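Local coordinates for EGF family domain-containing protein (PDB 4Z80), which binds a RON2-family peptide (RON2L1) as an AMA-family surface antigen and probably helps form the moving junction during host-cell invasion, at the interface of chains A and B. Sequence-based numbering; all coordinates share one arbitrary frame. Chains: chain A, EGF family domain-containing protein; chain B, Cytoadherence-linked asexual protein.

The interface of chains A and B. Residues chain A 71, 166-167, 170-171; chain B 9-11.
A:Asp171 receives the start of the peptide helix B:10-17 on its carboxylate. The backbone N-H of B:Gln10 makes a nearly straight bond to carboxylate oxygen OD2, 2.9 Å from N. It arrives on the syn side, though tilted 23° out of the carboxylate plane. The first turn of a helix has N-H groups without partners in its own chain, and an acidic side chain lent by the receptor suits them; its charge would probably also favour the positive end of the helix dipole. Water 1 extends this cap, joining OD2 to the backbone N of B:Ser11. The other oxygen, OD1, accepts the phenol hydroxyl of A:Tyr71 through its syn lone pair, with OH and OD1 2.6 Å apart, a bond within the receptor that probably helps fix the carboxylate's rotation.

The same tyrosine offers a flat apolar surface to the residue just before the helix. The slim methylene CB of B:Asn9 fits over one face of the A:Tyr71 ring, 3.6 Å from its centroid and displaced toward the hydroxyl end, with the amide plane turned 81° from the ring.

Within this patch B:Gln10 buries more surface than any other residue (85 Å²), lying along helix A:165-172. Its CB packs 3.6 Å from CA of A:Val167, whose short branched side chain probably lets the peptide helix come close, adds CG2 against the same methylene and presents both methyls to the hydroxyl of B:Ser11. The first torsion of B:Gln10 (chi1 -69°) sets CG beside its backbone N, close to A:Asp171, and a bend at chi2 then brings OE1 to 3.4 Å from CB of A:Asn166, the two amide planes steeply inclined. Long, flexible and polar at its end, glutamine can pack its methylenes while serving water with both amide atoms. Water 2 links NE2 to OD1 of A:Asp171, whereas water 3, which the amide of A:Asn166 is suited to bind, lies 2.6 Å from OE1 of B:Gln10 and 2.6 Å from ND2 of A:Asn166.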
loop_
_atom_site.group_PDB
_atom_site.type_symbol
_atom_site.label_atom_id
_atom_site.label_comp_id
_atom_site.label_asym_id
_atom_site.label_seq_id
_atom_site.Cartn_x
_atom_site.Cartn_y
_atom_site.Cartn_z
ATOM N N TYR A 71 -20.952 -2.900 2.444
ATOM C CA TYR A 71 -20.593 -3.292 3.809
ATOM C C TYR A 71 -19.785 -2.254 4.578
ATOM O O TYR A 71 -20.148 -1.877 5.686
ATOM C CB TYR A 71 -19.780 -4.587 3.795
ATOM C CG TYR A 71 -20.481 -5.789 3.205
ATOM C CD1 TYR A 71 -21.491 -6.439 3.904
ATOM C CD2 TYR A 71 -20.112 -6.291 1.967
ATOM C CE1 TYR A 71 -22.125 -7.549 3.370
ATOM C CE2 TYR A 71 -20.739 -7.397 1.428
ATOM C CZ TYR A 71 -21.745 -8.021 2.138
ATOM O OH TYR A 71 -22.366 -9.128 1.605
ATOM N N ASN A 166 -21.447 -18.261 -3.592
ATOM C CA ASN A 166 -22.180 -17.098 -3.110
ATOM C C ASN A 166 -21.247 -15.921 -2.853
ATOM O O ASN A 166 -21.611 -14.776 -3.103
ATOM C CB ASN A 166 -22.964 -17.446 -1.848
ATOM C CG ASN A 166 -24.067 -18.450 -2.118
ATOM O OD1 ASN A 166 -24.257 -18.886 -3.252
ATOM N ND2 ASN A 166 -24.788 -18.829 -1.079
ATOM N N VAL A 167 -20.048 -16.205 -2.355
ATOM C CA VAL A 167 -19.027 -15.170 -2.211
ATOM C C VAL A 167 -18.807 -14.531 -3.580
ATOM O O VAL A 167 -18.837 -13.307 -3.721
ATOM C CB VAL A 167 -17.686 -15.736 -1.668
ATOM C CG1 VAL A 167 -16.582 -14.677 -1.691
ATOM C CG2 VAL A 167 -17.850 -16.284 -0.261
ATOM N N GLN A 170 -22.618 -13.108 -5.159
ATOM C CA GLN A 170 -23.386 -12.134 -4.380
ATOM C C GLN A 170 -22.539 -10.959 -3.897
ATOM O O GLN A 170 -23.075 -9.879 -3.634
ATOM C CB GLN A 170 -24.029 -12.770 -3.143
ATOM C CG GLN A 170 -24.422 -14.226 -3.262
ATOM C CD GLN A 170 -25.869 -14.400 -3.602
ATOM O OE1 GLN A 170 -26.401 -13.723 -4.484
ATOM N NE2 GLN A 170 -26.527 -15.312 -2.898
ATOM N N ASP A 171 -21.237 -11.181 -3.728
ATOM C CA ASP A 171 -20.349 -10.121 -3.243
ATOM C C ASP A 171 -19.404 -9.610 -4.318
ATOM O O ASP A 171 -19.306 -8.407 -4.518
ATOM C CB ASP A 171 -19.532 -10.595 -2.032
ATOM C CG ASP A 171 -20.299 -10.491 -0.719
ATOM O OD1 ASP A 171 -21.385 -9.875 -0.687
ATOM O OD2 ASP A 171 -19.799 -11.014 0.300
ATOM N N ASN B 9 -20.828 -10.280 5.490
ATOM C CA ASN B 9 -20.587 -10.610 4.098
ATOM C C ASN B 9 -20.535 -12.117 3.918
ATOM O O ASN B 9 -20.661 -12.874 4.876
ATOM C CB ASN B 9 -19.312 -9.938 3.564
ATOM C CG ASN B 9 -18.025 -10.432 4.220
ATOM O OD1 ASN B 9 -18.010 -11.358 5.029
ATOM N ND2 ASN B 9 -16.919 -9.785 3.855
ATOM N N GLN B 10 -20.380 -12.547 2.676
ATOM C CA GLN B 10 -20.486 -13.966 2.369
ATOM C C GLN B 10 -19.331 -14.769 2.953
ATOM O O GLN B 10 -19.519 -15.916 3.351
ATOM C CB GLN B 10 -20.567 -14.178 0.858
ATOM C CG GLN B 10 -21.866 -13.675 0.260
ATOM C CD GLN B 10 -23.079 -14.455 0.743
ATOM O OE1 GLN B 10 -23.004 -15.661 0.987
ATOM N NE2 GLN B 10 -24.201 -13.763 0.894
ATOM N N SER B 11 -18.139 -14.186 3.025
ATOM C CA SER B 11 -17.010 -14.929 3.571
ATOM C C SER B 11 -17.163 -15.131 5.080
ATOM O O SER B 11 -16.690 -16.129 5.630
ATOM C CB SER B 11 -15.695 -14.227 3.242
ATOM O OG SER B 11 -15.358 -14.458 1.883
HETATM O O HOH W 1 -17.551 -12.061 1.296
HETATM O O HOH W 2 -24.379 -10.939 -0.386
HETATM O O HOH W 3 -24.955 -17.304 0.977
#